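PDB 6RB7: putative N-acetylneuraminate lyase from [Ruminococcus] gnavus ATCC 29149, which is a putative lyase of the dihydrodipicolinate synthetase family, whose members fold as (beta/alpha)8 barrels with added C-terminal helices, modelled here as an assembly of four chains. Local coordinates for residues 134-139 and 163-168; 192-197 and 216-221. All blocks are in the same frame, centred on the assembly; numbering follows the deposited sequence.

Contact 1: residues 134-139 and 163-168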
loop_
_atom_site.group_PDB
_atom_site.type_symbol
_atom_site.label_atom_id
_atom_site.label_comp_id
_atom_site.label_asym_id
_atom_site.label_seq_id
_atom_site.Cartn_x
_atom_site.Cartn_y
_atom_site.Cartn_z
ATOM N N ASP A 134 29.437 21.481 3.261
ATOM C CA ASP A 134 28.513 22.270 4.086
ATOM C C ASP A 134 27.664 21.343 4.941
ATOM O O ASP A 134 27.454 21.634 6.154
ATOM C CB ASP A 134 27.669 23.186 3.218
ATOM C CG ASP A 134 28.558 24.211 2.530
ATOM O OD1 ASP A 134 28.912 25.206 3.206
ATOM O OD2 ASP A 134 28.966 23.948 1.383
ATOM N N ALA A 135 27.167 20.264 4.353
ATOM C CA ALA A 135 26.290 19.328 5.063
ATOM C C ALA A 135 26.524 17.923 4.539
ATOM O O ALA A 135 26.934 17.760 3.368
ATOM C CB ALA A 135 24.827 19.742 4.890
ATOM N N ILE A 136 26.158 16.963 5.357
ATOM C CA ILE A 136 25.966 15.573 4.924
ATOM C C ILE A 136 24.479 15.251 5.023
ATOM O O ILE A 136 23.755 15.930 5.766
ATOM C CB ILE A 136 26.816 14.581 5.739
ATOM C CG1 ILE A 136 26.550 14.701 7.244
ATOM C CG2 ILE A 136 28.291 14.772 5.390
ATOM C CD1 ILE A 136 27.043 13.463 8.003
ATOM N N ALA A 137 24.076 14.254 4.266
ATOM C CA ALA A 137 22.673 13.807 4.213
ATOM C C ALA A 137 22.588 12.301 4.291
ATOM O O ALA A 137 23.557 11.598 3.942
ATOM C CB ALA A 137 21.999 14.310 2.960
ATOM N N ALA A 138 21.417 11.783 4.675
ATOM C CA ALA A 138 21.213 10.324 4.732
ATOM C C ALA A 138 19.733 9.999 4.533
ATOM O O ALA A 138 18.884 10.504 5.264
ATOM C CB ALA A 138 21.704 9.777 6.033
ATOM N N ILE A 139 19.491 9.125 3.561
ATOM C CA ILE A 139 18.233 8.334 3.528
ATOM C C ILE A 139 18.172 7.456 4.765
ATOM O O ILE A 139 19.182 7.274 5.471
ATOM C CB ILE A 139 18.129 7.532 2.229
ATOM C CG1 ILE A 139 19.251 6.512 2.064
ATOM C CG2 ILE A 139 17.994 8.464 1.036
ATOM C CD1 ILE A 139 18.964 5.497 0.985
ATOM N N PRO A 163 31.138 15.160 13.198
ATOM C CA PRO A 163 30.488 15.825 14.316
ATOM C C PRO A 163 30.443 17.347 14.231
ATOM O O PRO A 163 29.773 17.956 15.084
ATOM C CB PRO A 163 31.326 15.349 15.507
ATOM C CG PRO A 163 32.680 15.137 14.923
ATOM C CD PRO A 163 32.420 14.517 13.566
ATOM N N ASN A 164 31.149 17.933 13.272
ATOM C CA ASN A 164 31.187 19.402 13.077
ATOM C C ASN A 164 30.383 19.781 11.842
ATOM O O ASN A 164 30.528 20.923 11.389
ATOM C CB ASN A 164 32.645 19.855 12.919
ATOM C CG ASN A 164 33.436 19.467 14.145
ATOM O OD1 ASN A 164 33.121 19.956 15.232
ATOM N ND2 ASN A 164 34.387 18.549 13.995
ATOM N N THR A 165 29.582 18.859 11.292
ATOM C CA THR A 165 28.946 19.048 9.972
ATOM C C THR A 165 27.420 19.056 10.109
ATOM O O THR A 165 26.867 18.156 10.731
ATOM C CB THR A 165 29.440 18.020 8.958
ATOM O OG1 THR A 165 30.866 18.110 8.841
ATOM C CG2 THR A 165 28.894 18.275 7.579
ATOM N N ASP A 166 26.777 20.015 9.454
ATOM C CA ASP A 166 25.303 20.048 9.317
ATOM C C ASP A 166 24.789 18.711 8.749
ATOM O O ASP A 166 25.445 18.101 7.894
ATOM C CB ASP A 166 24.851 21.172 8.410
ATOM C CG ASP A 166 25.081 22.580 8.940
ATOM O OD1 ASP A 166 25.334 22.747 10.156
ATOM O OD2 ASP A 166 24.979 23.500 8.140
ATOM N N PHE A 167 23.612 18.288 9.201
ATOM C CA PHE A 167 23.051 16.964 8.843
ATOM C C PHE A 167 21.626 17.169 8.320
ATOM O O PHE A 167 20.758 17.762 9.003
ATOM C CB PHE A 167 23.041 16.027 10.034
ATOM C CG PHE A 167 22.671 14.604 9.716
ATOM C CD1 PHE A 167 21.347 14.217 9.584
ATOM C CD2 PHE A 167 23.656 13.642 9.595
ATOM C CE1 PHE A 167 21.027 12.890 9.312
ATOM C CE2 PHE A 167 23.333 12.322 9.303
ATOM C CZ PHE A 167 22.021 11.951 9.176
ATOM N N VAL A 168 21.362 16.605 7.153
ATOM C CA VAL A 168 20.022 16.598 6.484
ATOM C C VAL A 168 19.466 15.185 6.435
ATOM O O VAL A 168 20.097 14.286 5.851
ATOM C CB VAL A 168 20.097 17.188 5.075
ATOM C CG1 VAL A 168 18.745 17.180 4.399
ATOM C CG2 VAL A 168 20.667 18.612 5.090
HETATM O O HOH W 1 28.535 22.273 8.516
#
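The carbonyl oxygen of Ile136 is gripped twice from the neighbouring strand. Val168 N donates to Ile136 O at 2.8 Å, with an N-H...O angle of 159°, and the CA-H of Phe167 leans on the same oxygen. One step back, Ile136 N donates a hydrogen bond to Asp166 O over 2.9 Å. One step on, Ala138 N reaches Val168 O at 3.1 Å, a more bent bond. The two strands, 135-138 and 166-168, therefore run parallel with Ala135 beside Asp166, Ile136 beside Phe167 and Ala137 beside Val168, their axes turned 27° from each other. They are consecutive strands of the eight-stranded parallel barrel, and helix 148-160 makes the beta-alpha-beta crossover between them.

That helix packs on the Ile136 and Phe167 side. The Phe167 ring, swung out with CG anti to the backbone N (chi1 -172°), meets two residues of strand 135-138 obliquely: Ile136 CD1 lies 3.7 Å from Phe167 CD2, while Ala138 CB approaches CZ. Ile158 packs against both Ile136 and Phe167. Thr165 sends its methyl CG2 up to the backbone of Ala135 and Ile136, leaving OG1 to bond Glu129.

The other face of the pair carries Ala135, Ala137, Asp166 and Val168. On this side Ala137 CB sits 4.0 Å from Val168 CB. At the N-terminal end of this face, Asp166 CB rests 3.5 Å from Asp134 O. A water closes that end as well, donating to Asp134 O at 2.7 Å and accepting from Asp166 N. Both acidic side chains turn to other partners: Asp134 makes a salt bridge with Lys37, and Asp166 OD2 bonds the Tyr38 hydroxyl.

Contact 2: residues 192-197 and 216-221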
loop_
_atom_site.group_PDB
_atom_site.type_symbol
_atom_site.label_atom_id
_atom_site.label_comp_id
_atom_site.label_asym_id
_atom_site.label_seq_id
_atom_site.Cartn_x
_atom_site.Cartn_y
_atom_site.Cartn_z
ATOM N N PRO A 192 21.988 18.511 17.649
ATOM C CA PRO A 192 22.033 19.912 17.222
ATOM C C PRO A 192 22.563 20.077 15.790
ATOM O O PRO A 192 22.356 21.120 15.232
ATOM C CB PRO A 192 23.012 20.570 18.234
ATOM C CG PRO A 192 23.848 19.457 18.702
ATOM C CD PRO A 192 22.942 18.233 18.741
ATOM N N ASN A 193 23.232 19.070 15.247
ATOM C CA ASN A 193 23.751 19.138 13.863
ATOM C C ASN A 193 22.624 18.990 12.843
ATOM O O ASN A 193 22.820 19.386 11.701
ATOM C CB ASN A 193 24.825 18.095 13.581
ATOM C CG ASN A 193 26.096 18.415 14.347
ATOM O OD1 ASN A 193 26.099 19.300 15.201
ATOM N ND2 ASN A 193 27.139 17.658 14.119
ATOM N N VAL A 194 21.493 18.421 13.224
ATOM C CA VAL A 194 20.350 18.258 12.265
ATOM C C VAL A 194 19.838 19.654 11.911
ATOM O O VAL A 194 19.412 20.387 12.799
ATOM C CB VAL A 194 19.255 17.353 12.827
ATOM C CG1 VAL A 194 18.046 17.332 11.914
ATOM C CG2 VAL A 194 19.795 15.916 13.002
ATOM N N ILE A 195 19.826 19.970 10.609
ATOM C CA ILE A 195 19.362 21.273 10.096
ATOM C C ILE A 195 18.025 21.127 9.400
ATOM O O ILE A 195 17.432 22.163 9.098
ATOM C CB ILE A 195 20.392 21.947 9.162
ATOM C CG1 ILE A 195 20.688 21.132 7.901
ATOM C CG2 ILE A 195 21.651 22.301 9.925
ATOM C CD1 ILE A 195 21.312 21.946 6.796
ATOM N N GLY A 196 17.543 19.899 9.176
ATOM C CA GLY A 196 16.252 19.756 8.501
ATOM C C GLY A 196 16.168 18.533 7.636
ATOM O O GLY A 196 16.808 17.533 7.936
ATOM N N VAL A 197 15.257 18.591 6.682
ATOM C CA VAL A 197 14.703 17.397 5.998
ATOM C C VAL A 197 14.623 17.707 4.507
ATOM O O VAL A 197 14.019 18.723 4.154
ATOM C CB VAL A 197 13.305 17.010 6.495
ATOM C CG1 VAL A 197 12.806 15.762 5.808
ATOM C CG2 VAL A 197 13.274 16.868 8.000
ATOM N N ALA A 216 11.863 28.015 12.671
ATOM C CA ALA A 216 12.713 28.812 11.777
ATOM C C ALA A 216 14.178 28.344 11.724
ATOM O O ALA A 216 14.856 28.747 10.796
ATOM C CB ALA A 216 12.667 30.264 12.209
ATOM N N GLU A 217 14.642 27.583 12.703
ATOM C CA GLU A 217 16.056 27.136 12.744
ATOM C C GLU A 217 16.248 25.858 11.944
ATOM O O GLU A 217 17.375 25.352 11.967
ATOM C CB GLU A 217 16.518 26.914 14.168
ATOM C CG GLU A 217 16.558 28.228 14.912
ATOM C CD GLU A 217 17.456 28.141 16.114
ATOM O OE1 GLU A 217 17.110 27.376 17.032
ATOM O OE2 GLU A 217 18.487 28.790 16.108
ATOM N N TYR A 218 15.257 25.429 11.154
ATOM C CA TYR A 218 15.370 24.232 10.314
ATOM C C TYR A 218 14.888 24.578 8.931
ATOM O O TYR A 218 14.144 25.555 8.747
ATOM C CB TYR A 218 14.545 23.078 10.913
ATOM C CG TYR A 218 15.047 22.615 12.242
ATOM C CD1 TYR A 218 14.725 23.298 13.409
ATOM C CD2 TYR A 218 15.832 21.487 12.343
ATOM C CE1 TYR A 218 15.192 22.871 14.633
ATOM C CE2 TYR A 218 16.292 21.036 13.569
ATOM C CZ TYR A 218 15.975 21.732 14.715
ATOM O OH TYR A 218 16.453 21.324 15.927
ATOM N N ILE A 219 15.400 23.846 7.958
ATOM C CA ILE A 219 15.012 24.007 6.545
ATOM C C ILE A 219 14.446 22.691 6.034
ATOM O O ILE A 219 14.984 21.603 6.311
ATOM C CB ILE A 219 16.174 24.504 5.664
ATOM C CG1 ILE A 219 15.695 24.760 4.247
ATOM C CG2 ILE A 219 17.362 23.555 5.687
ATOM C CD1 ILE A 219 16.664 25.563 3.419
ATOM N N ILE A 220 13.344 22.811 5.298
ATOM C CA ILE A 220 12.784 21.679 4.539
ATOM C C ILE A 220 13.088 21.908 3.059
ATOM O O ILE A 220 12.874 23.034 2.554
ATOM C CB ILE A 220 11.277 21.478 4.773
ATOM C CG1 ILE A 220 10.911 21.596 6.255
ATOM C CG2 ILE A 220 10.866 20.162 4.152
ATOM C CD1 ILE A 220 11.640 20.635 7.178
ATOM N N PHE A 221 13.639 20.907 2.416
ATOM C CA PHE A 221 13.900 20.955 0.974
ATOM C C PHE A 221 12.796 20.223 0.218
ATOM O O PHE A 221 12.433 19.092 0.590
ATOM C CB PHE A 221 15.214 20.326 0.572
ATOM C CG PHE A 221 16.447 20.830 1.282
ATOM C CD1 PHE A 221 16.781 20.358 2.534
ATOM C CD2 PHE A 221 17.246 21.817 0.704
ATOM C CE1 PHE A 221 17.945 20.772 3.155
ATOM C CE2 PHE A 221 18.369 22.271 1.359
ATOM C CZ PHE A 221 18.709 21.756 2.576
HETATM O O HOH W 2 18.675 19.948 15.417
#
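Strands 194-199 and 219-222, with helix 204-214 between them in sequence, form a beta-alpha-beta unit of the (beta/alpha)8 barrel, and residues 192-197 and 216-221 contain the start of both strands. Three backbone bonds knit the pair: Ile219 N to Ile195 O at 2.9 Å, Val197 N to Ile219 O, and Phe221 N to Val197 O at 2.8 Å. Between them Gly196 CA comes within 3.1 Å of Ile219 O, a CA-H...O contact. With no CB, Gly196 can lie this close to Ile219 O and hold backbone angles (147/-158) at which a CB would press on the carbonyl oxygen of Ile195.

On the face toward helix 204-214, Val197 and Ile220 lie side by side and point the same way. Ile220 CD1 curls back to 4.0 Å from Val197 CB, and Phe210 of the helix packs on both residues. Phe221 is on the other face of the sheet, where it packs on Val168; its ring presents an edge to Val197 O, with CD1 3.6 Å away.

At the N-terminal end of the pair, the Tyr218 ring lies along the other strand, with Gly196 N at its edge. Arg33 makes a cation-pi contact with this ring and also bonds Val194 O. Tyr218 CE2 sits 3.3 Å from that same Val194 O. A water joins the two residues, its oxygen 2.8 Å from Val194 O and 2.7 Å from Tyr218 OH.

Contacts 1 and 2 take in four successive barrel strands, their centres about 10 Å apart, and they meet where strand 166-171 runs beside strand 194-199. Asn193 does much of the joining: its backbone O accepts from Phe167 N at 2.8 Å, and its ND2 bonds Pro163 O, also at 2.8 Å. Asp166 CG then packs 3.6 Å from Ile195 CG2. Tyr38 ties the two further, since it bonds Asp166 and packs against Ala135 in contact 1 and Ile195 in contact 2. The bicine in the model belongs to neither contact; it sits by Ala260, Gly261 and Lys262, in the turn between helices 248-259 and 263-281.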